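Local coordinates for protein glycoside hydrolase family 31 (Trueperella pyogenes, PDB 5I0F) that degrades cycloalternan, a cyclic glucose oligosaccharide, probably by hydrolysing its alpha-glucosidic linkages by way of a covalent glycosyl-enzyme intermediate, at residues A[174-179]-A[663-668]; A[217-220]-A[224-227]; A[226-231]-A[246-251]; A[267-272]-A[281-286]; A[656-661]-A[670-675]. All blocks are in the same frame, centred on the assembly; numbering follows the deposited sequence. Where two conformers were deposited one is given.

Contact 1. Residues A[174-179]-A[663-668]; sequences HVVGFG and EIWAHP
The imidazole of H174 lies flat over the five-membered ring of W665, the two centroids 3.5 Å apart and the planes only 9° from parallel, a true face-to-face stack. Atoms nearly eclipse one another at one end, with H174 NE2 3.4 Å from W665 CD1. The overlap continues along the indole, because H174 CB sits over the centre of the six-membered ring at 3.7 Å in a CH-pi contact. With chi1 of H174 at -55°, its CG is anti to the carbonyl carbon, which lays CB and ring together along the length of the indole. V176, two residues on and on the same side of the strand, reaches the far rim: its CG2 meets W665 CZ3 at 3.8 Å near the plane of the ring, at an edge. Strand 174-179 is an outermost strand of a mixed five-stranded sheet, and W665 belongs to a short 3-10 segment in the C-terminal domain of this family 31 enzyme, so the stack joins two parts of the fold almost 500 residues apart in sequence. On the opposite face of the indole lies I664 CG1, 3.6 Å above the plane and toward the rim. Hydrogen bonds from both nitrogens of H174, ND1 with D186 and NE2 with E221, fix the rotation of the ring; such a pairing would favour the doubly protonated, positive ring against the electron-rich indole. Within the other segment, H667 NE2 donates to E663 OE2 at 2.7 Å, with the acceptor in the plane of the imidazole.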
# COMPACT_ATOMS: atom_id res chain seq x y z
N HIS A 174 6.35 -20.29 13.51
CA HIS A 174 5.56 -19.09 13.32
C HIS A 174 5.96 -18.45 11.99
O HIS A 174 7.13 -18.54 11.58
CB HIS A 174 5.86 -18.12 14.44
CG HIS A 174 5.64 -18.70 15.79
ND1 HIS A 174 4.42 -18.68 16.42
CD2 HIS A 174 6.48 -19.38 16.61
CE1 HIS A 174 4.52 -19.28 17.59
NE2 HIS A 174 5.76 -19.72 17.72
N VAL A 175 4.99 -17.84 11.32
CA VAL A 175 5.19 -17.31 9.98
C VAL A 175 4.99 -15.80 10.01
O VAL A 175 3.91 -15.32 10.34
CB VAL A 175 4.24 -17.95 8.95
CG1 VAL A 175 4.60 -17.48 7.55
CG2 VAL A 175 4.33 -19.47 9.02
N VAL A 176 6.04 -15.05 9.71
CA VAL A 176 5.97 -13.58 9.70
C VAL A 176 6.45 -13.08 8.36
O VAL A 176 7.53 -13.46 7.89
CB VAL A 176 6.81 -12.97 10.83
CG1 VAL A 176 6.75 -11.45 10.77
CG2 VAL A 176 6.32 -13.48 12.17
N GLY A 177 5.64 -12.23 7.74
CA GLY A 177 6.00 -11.63 6.48
C GLY A 177 4.81 -11.31 5.60
O GLY A 177 3.73 -10.91 6.07
N PHE A 178 5.04 -11.53 4.31
CA PHE A 178 4.13 -11.19 3.24
C PHE A 178 3.93 -9.68 3.07
O PHE A 178 2.90 -9.24 2.53
CB PHE A 178 2.80 -11.92 3.39
CG PHE A 178 2.95 -13.41 3.57
CD1 PHE A 178 3.39 -14.21 2.53
CD2 PHE A 178 2.61 -14.02 4.77
CE1 PHE A 178 3.51 -15.56 2.69
CE2 PHE A 178 2.72 -15.39 4.92
CZ PHE A 178 3.19 -16.17 3.88
N GLY A 179 4.93 -8.92 3.52
CA GLY A 179 4.93 -7.47 3.43
C GLY A 179 4.26 -6.83 4.64
O GLY A 179 4.21 -7.40 5.72
N GLU A 663 7.83 -17.33 24.86
CA GLU A 663 6.86 -16.37 25.40
C GLU A 663 6.70 -15.08 24.57
O GLU A 663 5.69 -14.42 24.68
CB GLU A 663 7.22 -16.04 26.86
CG GLU A 663 6.37 -14.97 27.58
CD GLU A 663 4.91 -15.35 27.85
OE1 GLU A 663 4.57 -16.56 27.70
OE2 GLU A 663 4.10 -14.45 28.26
N ILE A 664 7.67 -14.74 23.72
CA ILE A 664 7.56 -13.54 22.88
C ILE A 664 6.29 -13.54 21.99
O ILE A 664 5.73 -12.48 21.73
CB ILE A 664 8.82 -13.30 22.01
CG1 ILE A 664 9.03 -14.43 20.98
CG2 ILE A 664 10.05 -13.09 22.87
CD1 ILE A 664 10.19 -14.20 20.03
N TRP A 665 5.80 -14.71 21.60
CA TRP A 665 4.67 -14.77 20.64
C TRP A 665 3.35 -14.38 21.30
O TRP A 665 2.42 -13.98 20.62
CB TRP A 665 4.62 -16.14 19.95
CG TRP A 665 5.89 -16.38 19.20
CD1 TRP A 665 6.96 -17.14 19.60
CD2 TRP A 665 6.26 -15.80 17.93
NE1 TRP A 665 7.95 -17.09 18.66
CE2 TRP A 665 7.56 -16.28 17.62
CE3 TRP A 665 5.63 -14.94 17.03
CZ2 TRP A 665 8.24 -15.93 16.45
CZ3 TRP A 665 6.29 -14.60 15.84
CH2 TRP A 665 7.60 -15.09 15.57
N ALA A 666 3.29 -14.45 22.63
CA ALA A 666 2.13 -14.00 23.38
C ALA A 666 2.05 -12.45 23.48
O ALA A 666 1.05 -11.92 23.97
CB ALA A 666 2.11 -14.65 24.77
N HIS A 667 3.07 -11.74 23.01
CA HIS A 667 3.13 -10.28 23.10
C HIS A 667 3.51 -9.65 21.76
O HIS A 667 4.52 -8.99 21.63
CB HIS A 667 4.08 -9.89 24.23
CG HIS A 667 3.77 -10.60 25.51
ND1 HIS A 667 2.96 -10.05 26.49
CD2 HIS A 667 4.11 -11.83 25.95
CE1 HIS A 667 2.84 -10.91 27.48
NE2 HIS A 667 3.53 -12.00 27.18
N PRO A 668 2.66 -9.85 20.75
CA PRO A 668 3.02 -9.44 19.40
C PRO A 668 3.00 -7.93 19.09
O PRO A 668 3.43 -7.56 17.99
CB PRO A 668 2.01 -10.19 18.54
CG PRO A 668 0.78 -10.21 19.40
CD PRO A 668 1.30 -10.42 20.80

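Contact 2. Residues A[217-220]-A[224-227]; sequences QVVN and RAWG
V218 and W226 exchange two backbone hydrogen bonds, V218 N to W226 O at 2.7 Å and W226 N to V218 O at 2.9 Å. A third main-chain bond, N220 N to R224 O (2.9 Å), is almost straight, with 173° at the hydrogen. The return bond comes from a side chain: R224 N donates to N220 OD1 at 2.9 Å, approaching 44° above the amide's carbonyl plane. A chi1 of 76° sets N220 CG between its backbone N and carbonyl carbon, where OD1 stands in for the main-chain oxygen and also takes a weak bond from A222 N. These bonds close an antiparallel beta hairpin whose connecting loop runs from N220 to R224; V218-W226 is a hydrogen-bonded pair, flanked by the non-hydrogen-bonded pairs Q217-G227 and V219-A225.

The apolar contacts divide between the two faces of the sheet. On one, V218 CB sits 3.7 Å from the centroid of the five-membered ring of W226 in a CH-pi contact, while its two methyls spread over NE1 and CZ2; the indole NE1 itself donates to E173. On the other, V219 CG2 touches A225 CB at 4.1 Å, and helices 273-284 and 655-658 pack on this side.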
# COMPACT_ATOMS: atom_id res chain seq x y z
N GLN A 217 9.29 -15.32 6.50
CA GLN A 217 10.23 -16.10 7.29
C GLN A 217 9.44 -16.99 8.24
O GLN A 217 8.30 -16.68 8.61
CB GLN A 217 11.24 -15.21 8.03
CG GLN A 217 10.71 -14.21 9.02
CD GLN A 217 11.14 -12.78 8.67
OE1 GLN A 217 12.30 -12.40 8.87
NE2 GLN A 217 10.22 -12.01 8.13
N VAL A 218 10.04 -18.13 8.57
CA VAL A 218 9.39 -19.14 9.37
C VAL A 218 10.34 -19.42 10.51
O VAL A 218 11.48 -19.82 10.29
CB VAL A 218 9.12 -20.42 8.56
CG1 VAL A 218 8.37 -21.43 9.43
CG2 VAL A 218 8.33 -20.13 7.28
N VAL A 219 9.88 -19.18 11.74
CA VAL A 219 10.77 -19.12 12.90
C VAL A 219 10.29 -20.13 13.93
O VAL A 219 9.11 -20.12 14.28
CB VAL A 219 10.80 -17.70 13.51
CG1 VAL A 219 11.84 -17.62 14.63
CG2 VAL A 219 11.12 -16.69 12.42
N ASN A 220 11.19 -20.99 14.41
CA ASN A 220 10.84 -21.98 15.44
C ASN A 220 11.14 -21.42 16.83
O ASN A 220 11.65 -20.31 16.96
CB ASN A 220 11.48 -23.36 15.18
CG ASN A 220 12.97 -23.44 15.50
OD1 ASN A 220 13.54 -22.62 16.22
ND2 ASN A 220 13.59 -24.49 15.01
N ARG A 224 15.80 -20.92 15.45
CA ARG A 224 16.25 -21.11 14.08
C ARG A 224 15.15 -20.69 13.14
O ARG A 224 13.97 -20.74 13.50
CB ARG A 224 16.67 -22.56 13.84
CG ARG A 224 17.76 -23.06 14.79
CD ARG A 224 18.94 -22.08 15.00
NE ARG A 224 19.80 -21.94 13.82
CZ ARG A 224 20.82 -21.08 13.72
NH1 ARG A 224 21.12 -20.21 14.69
NH2 ARG A 224 21.55 -21.06 12.60
N ALA A 225 15.56 -20.25 11.95
CA ALA A 225 14.64 -19.72 10.97
C ALA A 225 14.97 -20.24 9.59
O ALA A 225 16.13 -20.57 9.28
CB ALA A 225 14.69 -18.20 10.96
N TRP A 226 13.94 -20.28 8.77
CA TRP A 226 14.11 -20.40 7.33
C TRP A 226 13.13 -19.46 6.64
O TRP A 226 12.30 -18.84 7.30
CB TRP A 226 13.94 -21.85 6.87
CG TRP A 226 12.61 -22.44 7.13
CD1 TRP A 226 12.16 -22.96 8.31
CD2 TRP A 226 11.55 -22.62 6.19
NE1 TRP A 226 10.88 -23.44 8.16
CE2 TRP A 226 10.48 -23.24 6.87
CE3 TRP A 226 11.38 -22.29 4.83
CZ2 TRP A 226 9.27 -23.53 6.25
CZ3 TRP A 226 10.17 -22.60 4.22
CH2 TRP A 226 9.14 -23.22 4.92
N GLY A 227 13.24 -19.31 5.34
CA GLY A 227 12.31 -18.40 4.65
C GLY A 227 12.22 -18.73 3.20
O GLY A 227 13.01 -19.53 2.68

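Contact 3. Residues A[226-231]-A[246-251]; sequences WGFHVE and DRILIE
Strands 226-230 and 247-251 run almost in the same direction, 15° apart, but their axes come no closer than 10.3 Å, too far for backbone bonding: they face each other across the interior between two sheets. Side chains alone fill the distance. F228 and V230 from one strand, I248 and I250 from the other, all point inward, as the alternation of a beta strand requires. The phenyl ring of F228 projects from its strand toward the two isoleucines and meets both by their terminal methyls, one on each flank: CE1 lies 4.1 Å from I248 CD1, and CE2 lies 3.8 Å from I250 CD1. Both methyls approach obliquely. Each isoleucine is stretched out, chi2 close to 180°, which carries CD1 to the far end of its chain and up to the ring. Further along, V230 and I250 overlap flank to flank, pointing opposite ways, with CG2 of V230 and CG2 of I250 4.0 Å apart. No polar atom enters the contact, and all four residues are buried. The packing is that of a beta sandwich, as in the domain that precedes the barrel in family 31 glycosidases. Strand 225-230 lies between strands 212-219 and 263-271 in one sheet; strand 247-253 lies between 160-168 and 236-240 in the other. Y238 of strand 236-240 touches F228, V230 and I250, L167 of strand 160-168 touches F228, and A216, V218 and V266 touch the same phenyl from within its own sheet.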
# COMPACT_ATOMS: atom_id res chain seq x y z
N TRP A 226 13.94 -20.28 8.77
CA TRP A 226 14.11 -20.40 7.33
C TRP A 226 13.13 -19.46 6.64
O TRP A 226 12.30 -18.84 7.30
CB TRP A 226 13.94 -21.85 6.87
CG TRP A 226 12.61 -22.44 7.13
CD1 TRP A 226 12.16 -22.96 8.31
CD2 TRP A 226 11.55 -22.62 6.19
NE1 TRP A 226 10.88 -23.44 8.16
CE2 TRP A 226 10.48 -23.24 6.87
CE3 TRP A 226 11.38 -22.29 4.83
CZ2 TRP A 226 9.27 -23.53 6.25
CZ3 TRP A 226 10.17 -22.60 4.22
CH2 TRP A 226 9.14 -23.22 4.92
N GLY A 227 13.24 -19.31 5.34
CA GLY A 227 12.31 -18.40 4.65
C GLY A 227 12.22 -18.73 3.20
O GLY A 227 13.01 -19.53 2.68
N PHE A 228 11.24 -18.12 2.54
CA PHE A 228 11.02 -18.36 1.13
C PHE A 228 10.52 -17.11 0.45
O PHE A 228 9.88 -16.26 1.07
CB PHE A 228 10.02 -19.49 0.93
CG PHE A 228 8.67 -19.23 1.51
CD1 PHE A 228 8.40 -19.52 2.86
CD2 PHE A 228 7.64 -18.73 0.71
CE1 PHE A 228 7.15 -19.26 3.40
CE2 PHE A 228 6.39 -18.47 1.25
CZ PHE A 228 6.15 -18.74 2.60
N HIS A 229 10.82 -17.02 -0.84
CA HIS A 229 10.44 -15.89 -1.66
C HIS A 229 10.08 -16.43 -3.02
O HIS A 229 10.94 -16.97 -3.71
CB HIS A 229 11.57 -14.87 -1.73
CG HIS A 229 11.43 -13.85 -2.83
ND1 HIS A 229 12.49 -13.45 -3.61
CD2 HIS A 229 10.35 -13.16 -3.28
CE1 HIS A 229 12.08 -12.55 -4.48
NE2 HIS A 229 10.79 -12.35 -4.30
N VAL A 230 8.82 -16.30 -3.41
CA VAL A 230 8.42 -16.70 -4.74
C VAL A 230 8.88 -15.54 -5.64
O VAL A 230 8.38 -14.43 -5.50
CB VAL A 230 6.90 -16.93 -4.86
CG1 VAL A 230 6.54 -17.48 -6.24
CG2 VAL A 230 6.40 -17.88 -3.76
N GLU A 231 9.84 -15.79 -6.53
CA GLU A 231 10.46 -14.72 -7.32
C GLU A 231 9.60 -14.37 -8.53
O GLU A 231 9.84 -14.82 -9.65
CB GLU A 231 11.91 -15.03 -7.72
CG GLU A 231 12.69 -13.74 -8.05
CD GLU A 231 14.17 -13.97 -8.30
OE1 GLU A 231 14.66 -13.55 -9.36
OE2 GLU A 231 14.86 -14.56 -7.47
N ASP A 246 -0.10 -28.63 8.75
CA ASP A 246 1.36 -28.61 8.64
C ASP A 246 1.87 -28.30 7.23
O ASP A 246 3.03 -28.64 6.89
CB ASP A 246 1.94 -29.95 9.13
CG ASP A 246 1.37 -31.15 8.40
OD1 ASP A 246 0.70 -31.01 7.35
OD2 ASP A 246 1.58 -32.30 8.89
N ARG A 247 1.04 -27.66 6.42
CA ARG A 247 1.42 -27.27 5.06
C ARG A 247 1.12 -25.80 4.81
O ARG A 247 0.02 -25.32 5.11
CB ARG A 247 0.68 -28.12 4.04
CG ARG A 247 1.06 -29.58 4.00
CD ARG A 247 2.43 -29.82 3.40
NE ARG A 247 2.86 -31.21 3.43
CZ ARG A 247 3.43 -31.84 4.45
NH1 ARG A 247 3.67 -31.22 5.61
NH2 ARG A 247 3.77 -33.13 4.32
N ILE A 248 2.11 -25.11 4.24
CA ILE A 248 1.92 -23.82 3.58
C ILE A 248 1.64 -24.12 2.11
O ILE A 248 2.53 -24.55 1.38
CB ILE A 248 3.16 -22.91 3.73
CG1 ILE A 248 3.51 -22.74 5.22
CG2 ILE A 248 2.91 -21.56 3.07
CD1 ILE A 248 4.71 -21.84 5.48
N LEU A 249 0.40 -23.91 1.68
CA LEU A 249 0.02 -24.10 0.29
C LEU A 249 0.17 -22.76 -0.42
O LEU A 249 -0.37 -21.75 0.04
CB LEU A 249 -1.43 -24.56 0.19
CG LEU A 249 -1.88 -25.68 1.13
CD1 LEU A 249 -3.34 -26.02 0.89
CD2 LEU A 249 -1.00 -26.90 0.97
N ILE A 250 0.91 -22.78 -1.53
CA ILE A 250 1.25 -21.58 -2.29
C ILE A 250 0.64 -21.76 -3.66
O ILE A 250 0.84 -22.81 -4.27
CB ILE A 250 2.78 -21.41 -2.40
CG1 ILE A 250 3.37 -21.26 -0.99
CG2 ILE A 250 3.16 -20.18 -3.23
CD1 ILE A 250 4.87 -21.11 -0.97
N GLU A 251 -0.08 -20.76 -4.14
CA GLU A 251 -0.60 -20.74 -5.50
C GLU A 251 -0.07 -19.48 -6.21
O GLU A 251 -0.03 -18.41 -5.63
CB GLU A 251 -2.12 -20.79 -5.48
CG GLU A 251 -2.76 -21.04 -6.83
CD GLU A 251 -4.20 -21.59 -6.74
OE1 GLU A 251 -4.93 -21.45 -7.75
OE2 GLU A 251 -4.59 -22.14 -5.69

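Contact 4. Residues A[267-272]-A[281-286]; sequences NTWSGS and LDVAGR
V283, near the end of helix 273-284, rests its two methyls on the ends of N267 and W269, in the strand that precedes the helix. The second segment begins with L281, whose CB lies over the centre of the R286 guanidinium, 4.0 Å above its plane, and whose carbonyl O takes the hydrogen bond of G285 N. D282 comes next and binds R286 in a salt bridge, OD1 to NH2 at 2.8 Å; the oxygen lies in the guanidinium plane, though NH2 meets OD1 from 50° out of the carboxylate plane. V283 makes the crossing: with chi1 at 168°, CG1 is anti to the backbone N and approaches N267 ND2 at 3.8 Å, while CG2 reaches W269 CZ2 at 4.1 Å, near the indole plane and at its edge. The polar end of N267 is engaged elsewhere, ND2 with E231 and H229, and OD1 with R265, so V283 packs against an amide already held in place. The arrangement is a strand-to-helix connection in which the helix folds back beside the sheet: strand 263-271 ends at G271, S272 is the N-cap residue with its side chain on a helix backbone N, and S272 N in turn bonds D275 OD2, consistent with a capping box. A284 packs against T520 and Q523 of a loop in the barrel domain. G285 then leaves helical geometry with a positive phi of 122°, and R286, past the turn, sends NH1 back to N278 OD1.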
# COMPACT_ATOMS: atom_id res chain seq x y z
N ASN A 267 13.27 -18.64 -4.04
CA ASN A 267 14.49 -18.49 -3.25
C ASN A 267 14.20 -18.95 -1.83
O ASN A 267 13.08 -18.81 -1.32
CB ASN A 267 14.97 -17.05 -3.24
CG ASN A 267 15.27 -16.51 -4.62
OD1 ASN A 267 16.09 -17.07 -5.37
ND2 ASN A 267 14.60 -15.43 -4.98
N THR A 268 15.21 -19.53 -1.18
CA THR A 268 15.08 -20.01 0.20
C THR A 268 16.37 -19.79 0.96
O THR A 268 17.45 -19.77 0.38
CB THR A 268 14.71 -21.52 0.30
OG1 THR A 268 15.69 -22.34 -0.36
CG2 THR A 268 13.35 -21.81 -0.30
N TRP A 269 16.25 -19.63 2.28
CA TRP A 269 17.38 -19.39 3.16
C TRP A 269 17.11 -20.06 4.47
O TRP A 269 15.97 -20.33 4.83
CB TRP A 269 17.61 -17.90 3.42
CG TRP A 269 17.70 -17.11 2.17
CD1 TRP A 269 18.82 -16.88 1.44
CD2 TRP A 269 16.62 -16.47 1.47
NE1 TRP A 269 18.51 -16.12 0.33
CE2 TRP A 269 17.17 -15.87 0.32
CE3 TRP A 269 15.24 -16.35 1.72
CZ2 TRP A 269 16.40 -15.15 -0.59
CZ3 TRP A 269 14.46 -15.62 0.80
CH2 TRP A 269 15.05 -15.02 -0.33
N SER A 270 18.19 -20.31 5.20
CA SER A 270 18.08 -20.75 6.58
C SER A 270 19.26 -20.28 7.43
O SER A 270 20.36 -20.03 6.92
CB SER A 270 17.91 -22.26 6.62
OG SER A 270 19.05 -22.90 6.09
N GLY A 271 19.02 -20.20 8.74
CA GLY A 271 20.03 -19.72 9.70
C GLY A 271 19.32 -19.02 10.83
O GLY A 271 18.28 -19.48 11.27
N SER A 272 19.90 -17.92 11.32
CA SER A 272 19.21 -17.06 12.29
C SER A 272 18.10 -16.29 11.56
O SER A 272 18.12 -16.19 10.33
CB SER A 272 20.21 -16.08 12.90
OG SER A 272 20.60 -15.14 11.91
N LEU A 281 16.89 -9.56 1.39
CA LEU A 281 17.41 -8.23 1.02
C LEU A 281 18.47 -8.26 -0.10
O LEU A 281 18.50 -7.35 -0.95
CB LEU A 281 17.97 -7.50 2.25
CG LEU A 281 16.94 -7.17 3.32
CD1 LEU A 281 17.61 -6.35 4.42
CD2 LEU A 281 15.74 -6.43 2.77
N ASP A 282 19.32 -9.28 -0.10
CA ASP A 282 20.26 -9.48 -1.19
C ASP A 282 19.56 -9.61 -2.56
O ASP A 282 20.12 -9.17 -3.55
CB ASP A 282 21.15 -10.71 -0.96
CG ASP A 282 22.23 -10.48 0.08
OD1 ASP A 282 22.59 -9.30 0.33
OD2 ASP A 282 22.72 -11.48 0.63
N VAL A 283 18.37 -10.20 -2.59
CA VAL A 283 17.60 -10.36 -3.81
C VAL A 283 16.71 -9.12 -4.11
O VAL A 283 16.65 -8.64 -5.25
CB VAL A 283 16.76 -11.65 -3.72
CG1 VAL A 283 15.71 -11.75 -4.82
CG2 VAL A 283 17.68 -12.86 -3.76
N ALA A 284 16.05 -8.61 -3.08
CA ALA A 284 15.08 -7.53 -3.22
C ALA A 284 15.68 -6.15 -3.39
O ALA A 284 15.18 -5.38 -4.18
CB ALA A 284 14.10 -7.53 -2.06
N GLY A 285 16.75 -5.85 -2.66
CA GLY A 285 17.34 -4.51 -2.58
C GLY A 285 17.33 -4.10 -1.12
O GLY A 285 16.53 -4.61 -0.35
N ARG A 286 18.25 -3.24 -0.73
CA ARG A 286 18.43 -2.85 0.67
C ARG A 286 18.04 -1.39 0.89
O ARG A 286 18.17 -0.61 -0.02
CB ARG A 286 19.89 -3.04 1.07
CG ARG A 286 20.26 -4.49 1.28
CD ARG A 286 21.74 -4.67 1.55
NE ARG A 286 22.03 -6.09 1.73
CZ ARG A 286 21.87 -6.79 2.85
NH1 ARG A 286 21.44 -6.21 3.98
NH2 ARG A 286 22.18 -8.08 2.86

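Contact 5. Residues A[656-661]-A[670-675]; sequences YDHADD and QYMLGD
D657 OD2 is gripped by R652 NH1 in a salt bridge and, weakly, by a water at 2.9 Å, and it lies 4.2 Å from M672 CG across the contact. The same water donates to the backbone carbonyl, D675 O, at 2.8 Å, making an indirect polar link between the segments, which share no direct hydrogen bond. K648 takes the other oxygen of D657, OD1, so the carboxylate is held by two basic side chains. R652 has a second partner as well, D675 OD1; D657 OD2 and D675 OD1 are 5.0 Å apart, and the shared guanidinium would offset their like charges.

Beside this charged group, H658 offers its ring edge to sulfur. M672 SD lies 4.3 Å from H658 CE1 and 5.4 Å from the ring centroid, 77° off the ring normal, a Met-aromatic contact at the edge. In M672, chi1 and chi2, both near -60°, bend the chain and bring SD to the histidine edge. One face of the H658 ring is backed by its own neighbour, D657 CB. Carbonyl O of H658 accepts D661 N in a type I turn that leads the chain away from helix 655-658. Strand 671-673 belongs to the antiparallel sheet of the C-terminal domain; M672 pairs with R652 through the backbone, bringing the arginine next to both acids. Direct contact is thin, so the two segments are probably coupled largely through R652, which reaches both acids, with a lesser share for the weakly held water.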
# COMPACT_ATOMS: atom_id res chain seq x y z
N TYR A 656 13.73 -11.35 16.23
CA TYR A 656 15.06 -11.12 15.64
C TYR A 656 16.19 -11.30 16.67
O TYR A 656 17.23 -11.86 16.34
CB TYR A 656 15.17 -9.73 14.95
CG TYR A 656 14.45 -9.76 13.63
CD1 TYR A 656 15.01 -10.40 12.53
CD2 TYR A 656 13.18 -9.23 13.50
CE1 TYR A 656 14.33 -10.48 11.31
CE2 TYR A 656 12.48 -9.29 12.29
CZ TYR A 656 13.05 -9.93 11.21
OH TYR A 656 12.35 -10.00 10.02
N ASP A 657 15.97 -10.85 17.90
CA ASP A 657 16.98 -10.92 18.95
C ASP A 657 16.64 -11.93 20.04
O ASP A 657 17.52 -12.26 20.83
CB ASP A 657 17.19 -9.53 19.59
CG ASP A 657 17.55 -8.44 18.57
OD1 ASP A 657 18.37 -8.71 17.68
OD2 ASP A 657 17.01 -7.30 18.68
N HIS A 658 15.39 -12.41 20.12
CA HIS A 658 14.93 -13.28 21.22
C HIS A 658 14.11 -14.50 20.76
O HIS A 658 13.25 -14.97 21.50
CB HIS A 658 14.13 -12.46 22.25
CG HIS A 658 14.84 -11.24 22.73
ND1 HIS A 658 14.56 -9.98 22.25
CD2 HIS A 658 15.87 -11.09 23.59
CE1 HIS A 658 15.36 -9.10 22.82
NE2 HIS A 658 16.17 -9.75 23.64
N ALA A 659 14.43 -15.06 19.58
CA ALA A 659 13.64 -16.19 19.03
C ALA A 659 13.73 -17.50 19.82
O ALA A 659 12.90 -18.38 19.62
CB ALA A 659 14.03 -16.46 17.58
N ASP A 660 14.73 -17.67 20.68
CA ASP A 660 14.77 -18.88 21.51
C ASP A 660 13.85 -18.81 22.76
O ASP A 660 13.82 -19.74 23.56
CB ASP A 660 16.22 -19.25 21.87
CG ASP A 660 16.89 -18.20 22.72
OD1 ASP A 660 16.27 -17.16 23.02
OD2 ASP A 660 18.07 -18.42 23.07
N ASP A 661 13.09 -17.73 22.92
CA ASP A 661 12.17 -17.58 24.03
C ASP A 661 10.73 -17.67 23.50
O ASP A 661 10.26 -16.75 22.87
CB ASP A 661 12.39 -16.22 24.66
CG ASP A 661 11.58 -16.01 25.92
OD1 ASP A 661 10.58 -16.70 26.17
OD2 ASP A 661 11.96 -15.10 26.66
N GLN A 670 4.46 -5.66 21.34
CA GLN A 670 5.72 -5.06 21.81
C GLN A 670 6.77 -5.29 20.74
O GLN A 670 6.67 -6.23 19.96
CB GLN A 670 6.25 -5.54 23.18
CG GLN A 670 5.68 -6.79 23.77
CD GLN A 670 6.26 -7.17 25.13
OE1 GLN A 670 5.57 -7.14 26.13
NE2 GLN A 670 7.52 -7.59 25.14
N TYR A 671 7.76 -4.41 20.73
CA TYR A 671 8.80 -4.48 19.73
C TYR A 671 10.05 -3.77 20.23
O TYR A 671 9.98 -2.95 21.13
CB TYR A 671 8.30 -3.85 18.42
CG TYR A 671 7.97 -2.38 18.51
CD1 TYR A 671 6.69 -1.96 18.91
CD2 TYR A 671 8.92 -1.41 18.22
CE1 TYR A 671 6.38 -0.60 19.01
CE2 TYR A 671 8.63 -0.06 18.29
CZ TYR A 671 7.36 0.34 18.68
OH TYR A 671 7.06 1.69 18.80
N MET A 672 11.17 -4.10 19.60
CA MET A 672 12.41 -3.42 19.85
C MET A 672 12.50 -2.22 18.90
O MET A 672 12.10 -2.30 17.72
CB MET A 672 13.60 -4.37 19.65
CG MET A 672 13.61 -5.60 20.57
SD MET A 672 13.74 -5.17 22.32
CE MET A 672 15.32 -4.34 22.39
N LEU A 673 13.01 -1.10 19.42
CA LEU A 673 13.38 0.03 18.59
C LEU A 673 14.88 0.03 18.60
O LEU A 673 15.49 0.45 19.57
CB LEU A 673 12.84 1.35 19.14
CG LEU A 673 13.11 2.56 18.24
CD1 LEU A 673 12.33 2.46 16.95
CD2 LEU A 673 12.77 3.84 18.97
N GLY A 674 15.49 -0.48 17.52
CA GLY A 674 16.92 -0.77 17.52
C GLY A 674 17.30 -1.87 18.51
O GLY A 674 16.46 -2.65 18.94
N ASP A 675 18.58 -1.93 18.84
CA ASP A 675 19.11 -2.97 19.73
C ASP A 675 18.73 -2.80 21.18
O ASP A 675 18.70 -3.79 21.90
CB ASP A 675 20.64 -3.00 19.71
CG ASP A 675 21.22 -3.49 18.41
OD1 ASP A 675 20.52 -3.98 17.52
OD2 ASP A 675 22.46 -3.43 18.31
O HOH W 1 18.36 -6.47 21.15

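Contact 3 is the most hydrophobic and wholly buried, holding two sheets face to face, whereas contact 2 is held mainly by backbone bonds within one of them. Contacts 1 to 4 all reach that five-stranded sheet: contact 1 at its outer strand 174-179, contact 2 in its middle, contact 4 beside strand 263-271. Contacts 2 and 3 both use strand 225-230. Contact 4 is a small contact through an exposed valine at the surface. Contact 1 is the one whose own two segments join the sheet to the C-terminal domain, by an aromatic stack. Contact 5, within that domain, relies on charge and water and meets contact 2 through a weak hydrogen bond between Y656 and Q217.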